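Local coordinates for sensory box/GGDEF family protein (Caulobacter crescentus, PDB 4YME) that probably takes part in cyclic di-GMP signalling at the cell membrane, this chain being the GGDEF domain of a larger protein that also carries PAS and EAL domains, at residues E32-V36 with V129-P133; A35-L41 with D83-Q89; H51-A55 with F116-L121; E62-R66 with M109-V114. One frame throughout, in Å; residues are numbered along the deposited sequence.

Contact 1 (E32-V36 with V129-P133)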
loop_
_atom_site.group_PDB
_atom_site.type_symbol
_atom_site.label_atom_id
_atom_site.label_comp_id
_atom_site.label_asym_id
_atom_site.label_seq_id
_atom_site.Cartn_x
_atom_site.Cartn_y
_atom_site.Cartn_z
ATOM N N GLU A 32 -6.878 -15.393 12.215
ATOM C CA GLU A 32 -6.016 -14.211 12.086
ATOM C C GLU A 32 -6.799 -13.018 11.504
ATOM O O GLU A 32 -7.828 -13.209 10.892
ATOM C CB GLU A 32 -4.812 -14.521 11.185
ATOM C CG GLU A 32 -3.841 -15.487 11.781
ATOM C CD GLU A 32 -2.949 -16.181 10.746
ATOM O OE1 GLU A 32 -3.497 -16.773 9.755
ATOM O OE2 GLU A 32 -1.694 -16.140 10.908
ATOM N N SER A 33 -6.250 -11.844 11.757
ATOM C CA SER A 33 -6.832 -10.643 11.157
ATOM C C SER A 33 -6.232 -10.389 9.783
ATOM O O SER A 33 -5.075 -10.722 9.523
ATOM C CB SER A 33 -6.664 -9.450 12.051
ATOM O OG SER A 33 -5.355 -9.098 12.168
ATOM N N LEU A 34 -7.055 -9.833 8.919
ATOM C CA LEU A 34 -6.661 -9.485 7.569
ATOM C C LEU A 34 -7.166 -8.079 7.250
ATOM O O LEU A 34 -8.358 -7.801 7.406
ATOM C CB LEU A 34 -7.268 -10.482 6.591
ATOM C CG LEU A 34 -7.142 -10.213 5.103
ATOM C CD1 LEU A 34 -5.757 -10.205 4.730
ATOM C CD2 LEU A 34 -8.027 -11.276 4.323
ATOM N N ALA A 35 -6.260 -7.230 6.801
ATOM C CA ALA A 35 -6.553 -5.824 6.424
ATOM C C ALA A 35 -5.915 -5.495 5.101
ATOM O O ALA A 35 -4.825 -6.045 4.767
ATOM C CB ALA A 35 -6.028 -4.860 7.450
ATOM N N VAL A 36 -6.572 -4.639 4.339
ATOM C CA VAL A 36 -6.051 -4.153 3.054
ATOM C C VAL A 36 -5.895 -2.662 3.177
ATOM O O VAL A 36 -6.859 -1.956 3.475
ATOM C CB VAL A 36 -6.958 -4.539 1.901
ATOM C CG1 VAL A 36 -6.515 -3.959 0.589
ATOM C CG2 VAL A 36 -7.105 -6.121 1.887
ATOM N N VAL A 129 -7.985 2.119 4.712
ATOM C CA VAL A 129 -7.931 0.790 5.286
ATOM C C VAL A 129 -9.283 0.112 5.159
ATOM O O VAL A 129 -10.318 0.681 5.566
ATOM C CB VAL A 129 -7.540 0.829 6.774
ATOM C CG1 VAL A 129 -7.484 -0.614 7.370
ATOM C CG2 VAL A 129 -6.206 1.505 6.954
ATOM N N SER A 130 -9.281 -1.128 4.702
ATOM C CA SER A 130 -10.441 -2.008 4.734
ATOM C C SER A 130 -10.130 -3.250 5.526
ATOM O O SER A 130 -9.034 -3.832 5.417
ATOM C CB SER A 130 -10.858 -2.397 3.334
ATOM O OG SER A 130 -11.010 -1.238 2.558
ATOM N N LEU A 131 -11.083 -3.718 6.350
ATOM C CA LEU A 131 -10.895 -4.867 7.216
ATOM C C LEU A 131 -11.792 -6.003 6.786
ATOM O O LEU A 131 -12.970 -5.803 6.444
ATOM C CB LEU A 131 -11.262 -4.471 8.665
ATOM C CG LEU A 131 -10.525 -3.272 9.262
ATOM C CD1 LEU A 131 -11.070 -2.899 10.668
ATOM C CD2 LEU A 131 -9.067 -3.559 9.269
ATOM N N TYR A 132 -11.252 -7.210 6.741
ATOM C CA TYR A 132 -12.022 -8.412 6.514
ATOM C C TYR A 132 -12.697 -8.852 7.849
ATOM O O TYR A 132 -12.038 -8.790 8.882
ATOM C CB TYR A 132 -11.082 -9.535 6.030
ATOM C CG TYR A 132 -11.766 -10.873 5.860
ATOM C CD1 TYR A 132 -12.457 -11.181 4.680
ATOM C CD2 TYR A 132 -11.724 -11.837 6.849
ATOM C CE1 TYR A 132 -13.103 -12.385 4.528
ATOM C CE2 TYR A 132 -12.402 -13.033 6.705
ATOM C CZ TYR A 132 -13.093 -13.298 5.543
ATOM O OH TYR A 132 -13.728 -14.516 5.383
ATOM N N PRO A 133 -13.980 -9.247 7.825
ATOM C CA PRO A 133 -14.877 -9.314 6.687
ATOM C C PRO A 133 -15.853 -8.130 6.557
ATOM O O PRO A 133 -16.606 -8.081 5.594
ATOM C CB PRO A 133 -15.704 -10.578 6.995
ATOM C CG PRO A 133 -15.795 -10.559 8.426
ATOM C CD PRO A 133 -14.497 -10.040 8.956
#
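An antiparallel strand pair in the ferredoxin-like sheet of the GGDEF domain forms this contact, joining strand 33-41 to the outer strand 125-131. Three backbone hydrogen bonds hold it. Val36 and Ser130 bond to each other in both directions, N to O, at 2.8 Å each, and Tyr132 N donates to Leu34 O at 3.0 Å. Between them, Ala35 and Leu131 make a non-hydrogen-bonded pair with CA atoms 4.5 Å apart, and Ala35 CA lies 3.3 Å from Ser130 O in a CA-H...O contact. The side chains divide between the two faces. Ala35 and Leu131 meet beneath helix 95-109, where a methyl lets the helix pack close, while Val36 and Ser130 face helix 139-156. Valine's beta-branch suits an extended strand, and the small Ser130 ties its hydroxyl to Asn145 of that helix. Tyr132 anchors its OH on Glu28 of helix 13-30. Apolar contact closes the pair: Ala35 CB meets Leu131 CD2 at 3.8 Å, and Leu34 CD2 meets Tyr132 CB at 3.9 Å.

Contact 2 (A35-L41 with D83-Q89)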
loop_
_atom_site.group_PDB
_atom_site.type_symbol
_atom_site.label_atom_id
_atom_site.label_comp_id
_atom_site.label_asym_id
_atom_site.label_seq_id
_atom_site.Cartn_x
_atom_site.Cartn_y
_atom_site.Cartn_z
ATOM N N ALA A 35 -6.260 -7.230 6.801
ATOM C CA ALA A 35 -6.553 -5.824 6.424
ATOM C C ALA A 35 -5.915 -5.495 5.101
ATOM O O ALA A 35 -4.825 -6.045 4.767
ATOM C CB ALA A 35 -6.028 -4.860 7.450
ATOM N N VAL A 36 -6.572 -4.639 4.339
ATOM C CA VAL A 36 -6.051 -4.153 3.054
ATOM C C VAL A 36 -5.895 -2.662 3.177
ATOM O O VAL A 36 -6.859 -1.956 3.475
ATOM C CB VAL A 36 -6.958 -4.539 1.901
ATOM C CG1 VAL A 36 -6.515 -3.959 0.589
ATOM C CG2 VAL A 36 -7.105 -6.121 1.887
ATOM N N ILE A 37 -4.709 -2.181 2.843
ATOM C CA ILE A 37 -4.326 -0.802 2.965
ATOM C C ILE A 37 -3.972 -0.275 1.609
ATOM O O ILE A 37 -3.019 -0.766 0.998
ATOM C CB ILE A 37 -3.170 -0.623 3.927
ATOM C CG1 ILE A 37 -3.511 -1.188 5.298
ATOM C CG2 ILE A 37 -2.790 0.834 4.028
ATOM C CD1 ILE A 37 -2.392 -1.338 6.268
ATOM N N CYS A 38 -4.711 0.712 1.136
ATOM C CA CYS A 38 -4.422 1.377 -0.124
ATOM C C CYS A 38 -3.689 2.694 0.137
ATOM O O CYS A 38 -4.109 3.477 0.981
ATOM C CB CYS A 38 -5.756 1.594 -0.846
ATOM S SG CYS A 38 -5.687 2.266 -2.515
ATOM N N ILE A 39 -2.598 2.929 -0.587
ATOM C CA ILE A 39 -1.693 4.032 -0.303
ATOM C C ILE A 39 -1.423 4.806 -1.560
ATOM O O ILE A 39 -1.267 4.206 -2.626
ATOM C CB ILE A 39 -0.323 3.494 0.146
ATOM C CG1 ILE A 39 -0.452 2.633 1.395
ATOM C CG2 ILE A 39 0.715 4.616 0.305
ATOM C CD1 ILE A 39 0.741 1.728 1.687
ATOM N N ASP A 40 -1.389 6.131 -1.472
ATOM C CA ASP A 40 -0.906 6.874 -2.622
ATOM C C ASP A 40 -0.027 8.003 -2.178
ATOM O O ASP A 40 0.059 8.261 -0.998
ATOM C CB ASP A 40 -1.968 7.230 -3.608
ATOM C CG ASP A 40 -2.794 8.379 -3.236
ATOM O OD1 ASP A 40 -2.639 8.933 -2.141
ATOM O OD2 ASP A 40 -3.497 8.804 -4.187
ATOM N N LEU A 41 0.723 8.570 -3.103
ATOM C CA LEU A 41 1.729 9.566 -2.767
ATOM C C LEU A 41 1.170 10.976 -3.001
ATOM O O LEU A 41 0.591 11.275 -4.042
ATOM C CB LEU A 41 3.020 9.343 -3.588
ATOM C CG LEU A 41 3.682 7.988 -3.330
ATOM C CD1 LEU A 41 4.949 7.889 -4.175
ATOM C CD2 LEU A 41 4.007 7.754 -1.805
ATOM N N ASP A 83 1.165 5.745 -8.742
ATOM C CA ASP A 83 1.607 5.830 -7.366
ATOM C C ASP A 83 0.639 5.193 -6.377
ATOM O O ASP A 83 0.655 5.559 -5.200
ATOM C CB ASP A 83 1.854 7.266 -6.964
ATOM C CG ASP A 83 0.567 8.114 -6.930
ATOM O OD1 ASP A 83 -0.344 7.876 -7.754
ATOM O OD2 ASP A 83 0.512 8.987 -6.054
ATOM N N GLU A 84 -0.105 4.211 -6.824
ATOM C CA GLU A 84 -1.055 3.482 -5.998
ATOM C C GLU A 84 -0.447 2.161 -5.532
ATOM O O GLU A 84 -0.116 1.301 -6.359
ATOM C CB GLU A 84 -2.262 3.180 -6.829
ATOM C CG GLU A 84 -3.144 4.380 -7.100
ATOM C CD GLU A 84 -4.480 3.832 -7.479
ATOM O OE1 GLU A 84 -5.204 3.367 -6.566
ATOM O OE2 GLU A 84 -4.703 3.743 -8.696
ATOM N N PHE A 85 -0.282 2.031 -4.240
ATOM C CA PHE A 85 0.295 0.838 -3.627
ATOM C C PHE A 85 -0.734 0.186 -2.732
ATOM O O PHE A 85 -1.707 0.835 -2.276
ATOM C CB PHE A 85 1.497 1.209 -2.823
ATOM C CG PHE A 85 2.648 1.769 -3.648
ATOM C CD1 PHE A 85 2.713 3.086 -4.003
ATOM C CD2 PHE A 85 3.707 0.933 -4.004
ATOM C CE1 PHE A 85 3.798 3.580 -4.723
ATOM C CE2 PHE A 85 4.783 1.416 -4.723
ATOM C CZ PHE A 85 4.832 2.765 -5.104
ATOM N N ILE A 86 -0.567 -1.118 -2.480
ATOM C CA ILE A 86 -1.427 -1.846 -1.577
ATOM C C ILE A 86 -0.561 -2.655 -0.647
ATOM O O ILE A 86 0.411 -3.318 -1.083
ATOM C CB ILE A 86 -2.357 -2.809 -2.322
ATOM C CG1 ILE A 86 -3.269 -2.080 -3.264
ATOM C CG2 ILE A 86 -3.105 -3.736 -1.349
ATOM C CD1 ILE A 86 -4.426 -1.556 -2.650
ATOM N N VAL A 87 -0.912 -2.654 0.633
ATOM C CA VAL A 87 -0.310 -3.562 1.601
ATOM C C VAL A 87 -1.400 -4.419 2.172
ATOM O O VAL A 87 -2.472 -3.933 2.563
ATOM C CB VAL A 87 0.409 -2.801 2.738
ATOM C CG1 VAL A 87 0.790 -3.748 3.837
ATOM C CG2 VAL A 87 1.603 -2.015 2.185
ATOM N N VAL A 88 -1.168 -5.726 2.176
ATOM C CA VAL A 88 -2.046 -6.675 2.832
ATOM C C VAL A 88 -1.399 -7.163 4.097
ATOM O O VAL A 88 -0.306 -7.718 4.067
ATOM C CB VAL A 88 -2.427 -7.844 1.891
ATOM C CG1 VAL A 88 -3.279 -8.861 2.642
ATOM C CG2 VAL A 88 -3.083 -7.365 0.620
ATOM N N GLN A 89 -2.089 -6.925 5.220
ATOM C CA GLN A 89 -1.587 -7.287 6.543
ATOM C C GLN A 89 -2.337 -8.516 7.047
ATOM O O GLN A 89 -3.547 -8.520 7.140
ATOM C CB GLN A 89 -1.866 -6.142 7.514
ATOM C CG GLN A 89 -1.333 -6.469 8.889
ATOM C CD GLN A 89 -1.895 -5.508 9.947
ATOM O OE1 GLN A 89 -3.114 -5.220 9.979
ATOM N NE2 GLN A 89 -1.032 -5.041 10.785
#
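A side chain takes over the hydrogen bonding at one end of this strand pair: Leu41 N donates to the carboxylate OD2 of Asp83, at 3.0 Å. Asp83 is the third residue of the GGDEF signature, at the turn into strand 84-91, and its short acidic side chain points at strand 33-41. Before that point the pairing is regular and antiparallel. The hydrogen-bonded pairs Ala35-Gln89, Ile37-Val87 and Ile39-Phe85 each exchange two N-H...O bonds of 2.8 to 3.0 Å between N and O, alternating with the non-hydrogen-bonded pairs Val36-Val88 and Cys38-Ile86. One face carries Ile37, Ile39, Phe85 and Val87, large apolar groups suited to the core under helices 53-70 and 95-109; Ile39 CD1 touches Val87 CG2 at 3.9 Å. Val36, Cys38 and Ile86 fill the other face against helix 139-156, with Cys38 CB 3.9 Å from Ile86 CD1. Gln89 can be buried on the first face because its NE2 bonds to Val98 O. Asp40 OD2 stands 4.4 Å from Asp83 OD2, a repulsive pairing partly balanced by the salt bridge from Asp40 to Lys154. The apolar sheet thus ends in two neighbouring carboxylates, Asp40 and Asp83, a placing consistent with the divalent-metal site of active diguanylate cyclases, although this geometry alone establishes no metal here.

Contact 3 (H51-A55 with F116-L121)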
loop_
_atom_site.group_PDB
_atom_site.type_symbol
_atom_site.label_atom_id
_atom_site.label_comp_id
_atom_site.label_asym_id
_atom_site.label_seq_id
_atom_site.Cartn_x
_atom_site.Cartn_y
_atom_site.Cartn_z
ATOM N N HIS A 51 10.158 17.977 -12.345
ATOM C CA HIS A 51 11.458 17.339 -12.617
ATOM C C HIS A 51 11.465 16.179 -13.619
ATOM O O HIS A 51 12.487 15.502 -13.700
ATOM C CB HIS A 51 12.038 16.771 -11.314
ATOM C CG HIS A 51 12.101 17.743 -10.188
ATOM N ND1 HIS A 51 13.231 18.478 -9.916
ATOM C CD2 HIS A 51 11.183 18.102 -9.261
ATOM C CE1 HIS A 51 13.006 19.248 -8.864
ATOM N NE2 HIS A 51 11.771 19.043 -8.449
ATOM N N GLY A 52 10.369 15.941 -14.355
ATOM C CA GLY A 52 10.269 14.903 -15.386
ATOM C C GLY A 52 9.895 13.507 -14.834
ATOM O O GLY A 52 9.985 13.290 -13.619
ATOM N N HIS A 53 9.558 12.583 -15.737
ATOM C CA HIS A 53 9.055 11.231 -15.407
ATOM C C HIS A 53 10.011 10.394 -14.536
ATOM O O HIS A 53 9.548 9.605 -13.679
ATOM C CB HIS A 53 8.638 10.435 -16.691
ATOM C CG HIS A 53 9.795 9.870 -17.472
ATOM N ND1 HIS A 53 10.568 10.635 -18.325
ATOM C CD2 HIS A 53 10.349 8.634 -17.473
ATOM C CE1 HIS A 53 11.540 9.890 -18.824
ATOM N NE2 HIS A 53 11.420 8.667 -18.330
ATOM N N LEU A 54 11.309 10.576 -14.711
ATOM C CA LEU A 54 12.322 9.861 -13.943
ATOM C C LEU A 54 12.272 10.254 -12.453
ATOM O O LEU A 54 12.646 9.447 -11.584
ATOM C CB LEU A 54 13.735 10.051 -14.506
ATOM C CG LEU A 54 13.839 9.482 -15.923
ATOM C CD1 LEU A 54 15.144 9.961 -16.594
ATOM C CD2 LEU A 54 13.709 7.977 -15.949
ATOM N N ALA A 55 11.779 11.452 -12.146
ATOM C CA ALA A 55 11.627 11.860 -10.735
ATOM C C ALA A 55 10.488 11.078 -10.079
ATOM O O ALA A 55 10.646 10.582 -8.947
ATOM C CB ALA A 55 11.332 13.334 -10.623
ATOM N N PHE A 116 17.126 12.925 -5.323
ATOM C CA PHE A 116 17.062 12.739 -6.762
ATOM C C PHE A 116 17.860 13.817 -7.470
ATOM O O PHE A 116 17.529 14.983 -7.341
ATOM C CB PHE A 116 15.631 12.825 -7.229
ATOM C CG PHE A 116 15.463 12.637 -8.702
ATOM C CD1 PHE A 116 15.643 11.392 -9.275
ATOM C CD2 PHE A 116 15.160 13.701 -9.512
ATOM C CE1 PHE A 116 15.502 11.224 -10.640
ATOM C CE2 PHE A 116 15.016 13.549 -10.845
ATOM C CZ PHE A 116 15.208 12.300 -11.426
ATOM N N ASP A 117 18.874 13.408 -8.253
ATOM C CA ASP A 117 19.567 14.335 -9.204
ATOM C C ASP A 117 20.096 15.574 -8.444
ATOM O O ASP A 117 19.897 16.729 -8.863
ATOM C CB ASP A 117 18.591 14.716 -10.351
ATOM C CG ASP A 117 19.255 15.501 -11.515
ATOM O OD1 ASP A 117 20.455 15.290 -11.808
ATOM O OD2 ASP A 117 18.552 16.343 -12.134
ATOM N N GLY A 118 20.685 15.307 -7.275
ATOM C CA GLY A 118 21.159 16.363 -6.375
ATOM C C GLY A 118 20.122 17.270 -5.721
ATOM O O GLY A 118 20.487 18.290 -5.149
ATOM N N GLN A 119 18.833 16.923 -5.820
ATOM C CA GLN A 119 17.763 17.618 -5.116
ATOM C C GLN A 119 17.056 16.596 -4.207
ATOM O O GLN A 119 17.440 15.421 -4.122
ATOM C CB GLN A 119 16.758 18.211 -6.102
ATOM C CG GLN A 119 17.376 19.084 -7.212
ATOM C CD GLN A 119 16.704 18.894 -8.571
ATOM O OE1 GLN A 119 16.145 17.817 -8.875
ATOM N NE2 GLN A 119 16.766 19.937 -9.406
ATOM N N GLU A 120 16.078 17.087 -3.466
ATOM C CA GLU A 120 15.182 16.216 -2.699
ATOM C C GLU A 120 13.778 16.400 -3.191
ATOM O O GLU A 120 13.320 17.496 -3.435
ATOM C CB GLU A 120 15.268 16.504 -1.217
ATOM C CG GLU A 120 16.547 15.954 -0.618
ATOM C CD GLU A 120 16.547 15.986 0.874
ATOM O OE1 GLU A 120 15.952 16.913 1.471
ATOM O OE2 GLU A 120 17.153 15.075 1.467
ATOM N N LEU A 121 13.088 15.279 -3.351
ATOM C CA LEU A 121 11.725 15.233 -3.804
ATOM C C LEU A 121 10.802 14.963 -2.613
ATOM O O LEU A 121 11.103 14.107 -1.736
ATOM C CB LEU A 121 11.554 14.139 -4.815
ATOM C CG LEU A 121 12.398 14.225 -6.083
ATOM C CD1 LEU A 121 12.062 12.977 -6.880
ATOM C CD2 LEU A 121 12.064 15.435 -6.832
#
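His51 begins the contact at the end of helix 44-51, its imidazole directed at the small hairpin of strands 114-116 and 119-121. Leu121 CD2 lies over the face of that ring, 4.0 Å from its centroid, in a CH-pi contact. Gly52 then breaks the helix with positive phi, a conformation glycine adopts easily, and its O accepts a hydrogen bond from Ala55 N at 3.0 Å as helix 53-70 starts. Leu54 offers its CB to Phe116 CZ at 4.1 Å. Ala55 packs against two apolar residues of the hairpin: its CA sits over the Phe116 ring, 3.8 Å from the centroid, and its CB meets Phe116 CE2 at 3.7 Å and Leu121 CD1 at 3.8 Å. Alanine's small methyl suits a ring lying against the helix backbone. A type I' turn from Phe116 to Gln119, with Asp117 and Gly118 at positive phi, shapes the hairpin. Two CH-pi contacts and the apolar contacts of Leu54 and Ala55 thus seat it on the helix start.

Contact 4 (E62-R66 with M109-V114)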
loop_
_atom_site.group_PDB
_atom_site.type_symbol
_atom_site.label_atom_id
_atom_site.label_comp_id
_atom_site.label_asym_id
_atom_site.label_seq_id
_atom_site.Cartn_x
_atom_site.Cartn_y
_atom_site.Cartn_z
ATOM N N GLU A 62 11.712 4.275 -4.363
ATOM C CA GLU A 62 12.041 4.447 -2.948
ATOM C C GLU A 62 10.847 4.016 -2.071
ATOM O O GLU A 62 11.054 3.431 -1.025
ATOM C CB GLU A 62 12.412 5.885 -2.678
ATOM C CG GLU A 62 12.705 6.193 -1.227
ATOM C CD GLU A 62 13.843 5.495 -0.619
ATOM O OE1 GLU A 62 14.661 4.828 -1.297
ATOM O OE2 GLU A 62 13.957 5.463 0.629
ATOM N N THR A 63 9.620 4.297 -2.495
ATOM C CA THR A 63 8.430 3.843 -1.741
ATOM C C THR A 63 8.497 2.344 -1.605
ATOM O O THR A 63 8.270 1.809 -0.543
ATOM C CB THR A 63 7.143 4.267 -2.456
ATOM O OG1 THR A 63 7.082 5.723 -2.445
ATOM C CG2 THR A 63 5.892 3.741 -1.770
ATOM N N ALA A 64 8.775 1.656 -2.721
ATOM C CA ALA A 64 8.846 0.206 -2.704
ATOM C C ALA A 64 9.938 -0.310 -1.808
ATOM O O ALA A 64 9.736 -1.297 -1.109
ATOM C CB ALA A 64 9.020 -0.297 -4.081
ATOM N N ARG A 65 11.101 0.322 -1.854
ATOM C CA ARG A 65 12.189 -0.068 -0.954
ATOM C C ARG A 65 11.784 0.035 0.517
ATOM O O ARG A 65 12.007 -0.902 1.295
ATOM C CB ARG A 65 13.441 0.778 -1.223
ATOM C CG ARG A 65 14.620 0.340 -0.378
ATOM C CD ARG A 65 15.715 1.350 -0.385
ATOM N NE ARG A 65 15.376 2.539 0.419
ATOM C CZ ARG A 65 15.405 2.586 1.752
ATOM N NH1 ARG A 65 15.731 1.530 2.485
ATOM N NH2 ARG A 65 15.075 3.703 2.364
ATOM N N ARG A 66 11.122 1.145 0.886
ATOM C CA ARG A 66 10.624 1.353 2.226
ATOM C C ARG A 66 9.574 0.305 2.596
ATOM O O ARG A 66 9.611 -0.314 3.673
ATOM C CB ARG A 66 10.112 2.783 2.415
ATOM C CG ARG A 66 11.220 3.808 2.258
ATOM C CD ARG A 66 10.733 5.249 2.533
ATOM N NE ARG A 66 11.704 6.240 2.109
ATOM C CZ ARG A 66 11.503 7.542 2.113
ATOM N NH1 ARG A 66 10.390 8.052 2.640
ATOM N NH2 ARG A 66 12.458 8.338 1.637
HETATM N N MSE A 109 6.908 6.230 7.730
HETATM C CA MSE A 109 8.044 5.829 6.903
HETATM C C MSE A 109 8.026 6.476 5.531
HETATM O O MSE A 109 9.083 6.711 4.966
HETATM C CB MSE A 109 8.138 4.330 6.800
HETATM C CG MSE A 109 7.175 3.680 5.832
HETATM SE SE MSE A 109 7.439 1.724 5.719
HETATM C CE MSE A 109 7.994 1.565 7.640
ATOM N N LEU A 110 6.849 6.780 5.002
ATOM C CA LEU A 110 6.725 7.424 3.696
ATOM C C LEU A 110 6.791 8.936 3.707
ATOM O O LEU A 110 6.610 9.586 2.686
ATOM C CB LEU A 110 5.469 6.930 2.990
ATOM C CG LEU A 110 5.366 5.424 2.699
ATOM C CD1 LEU A 110 4.074 5.050 1.944
ATOM C CD2 LEU A 110 6.628 4.948 1.912
ATOM N N ALA A 111 7.015 9.517 4.876
ATOM C CA ALA A 111 7.014 10.941 4.992
ATOM C C ALA A 111 8.339 11.567 4.543
ATOM O O ALA A 111 8.341 12.710 4.057
ATOM C CB ALA A 111 6.707 11.323 6.424
ATOM N N ALA A 112 9.467 10.876 4.710
ATOM C CA ALA A 112 10.792 11.520 4.471
ATOM C C ALA A 112 11.049 11.719 3.024
ATOM O O ALA A 112 10.684 10.850 2.245
ATOM C CB ALA A 112 11.914 10.701 5.035
ATOM N N PRO A 113 11.660 12.817 2.614
ATOM C CA PRO A 113 11.905 13.026 1.169
ATOM C C PRO A 113 12.863 12.012 0.550
ATOM O O PRO A 113 13.524 11.292 1.280
ATOM C CB PRO A 113 12.517 14.441 1.089
ATOM C CG PRO A 113 12.768 14.829 2.489
ATOM C CD PRO A 113 12.019 14.010 3.404
ATOM N N VAL A 114 12.975 12.050 -0.766
ATOM C CA VAL A 114 13.925 11.158 -1.448
ATOM C C VAL A 114 14.887 11.937 -2.283
ATOM O O VAL A 114 14.514 12.830 -3.013
ATOM C CB VAL A 114 13.232 10.070 -2.266
ATOM C CG1 VAL A 114 12.422 10.603 -3.313
ATOM C CG2 VAL A 114 14.276 9.074 -2.868
#
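In the GGDEF domain, a salt-bridge network of Glu62, Arg65 and Arg66 on helix 53-70 presents an arginine to the backbone carbonyls of the connection between helix 95-109 and the small hairpin. Arg66 has by far the most surface covered. From its extended side chain, NH1 donates to Met109 O at 3.0 Å and Ala112 O at 2.8 Å, while NH2 donates to Ala112 O at 3.1 Å and Pro113 O at 3.2 Å. Arginine suits the place because one flat cation can serve several carbonyls of an irregular chain. Glu62, one helical turn earlier, steadies it, Arg66 NE lying 2.8 Å from Glu62 OE2. Leu110, next in buried area, supplies the apolar part: its CD2 lies 4.1 Å from Arg66 CB and 3.9 Å from Thr63 CG2, and it also packs on Ile39. Met109, a selenomethionine, covers the arginine's aliphatic start with a long flexible chain, SE lying 4.4 Å from Arg66 CB. Glu62 CG touches Val114 CG2 at 3.7 Å.

Overall arrangement
Contacts 1 and 2 lie on the two edges of strand 33-41, with centres 12 Å apart, and share Ala35 and Val36, together setting three of the four sheet strands side by side. Contact 4 adjoins contact 2, their centres 14 Å apart, where Phe85 CE1 meets Thr63 CG2 at 3.6 Å and Ile39 CG2 meets Leu110 CD1 at 3.8 Å. Contact 3 uses the same helix 53-70 and joins contact 4 through Leu121 N and Val114 O, 2.9 Å apart. It lies about 35 Å from contact 1, centre to centre. Contact 2 passes near the chain's centre; its end at Asp40 and Asp83 holds the last three residues of the GGDEF signature, where related cyclases have their active site.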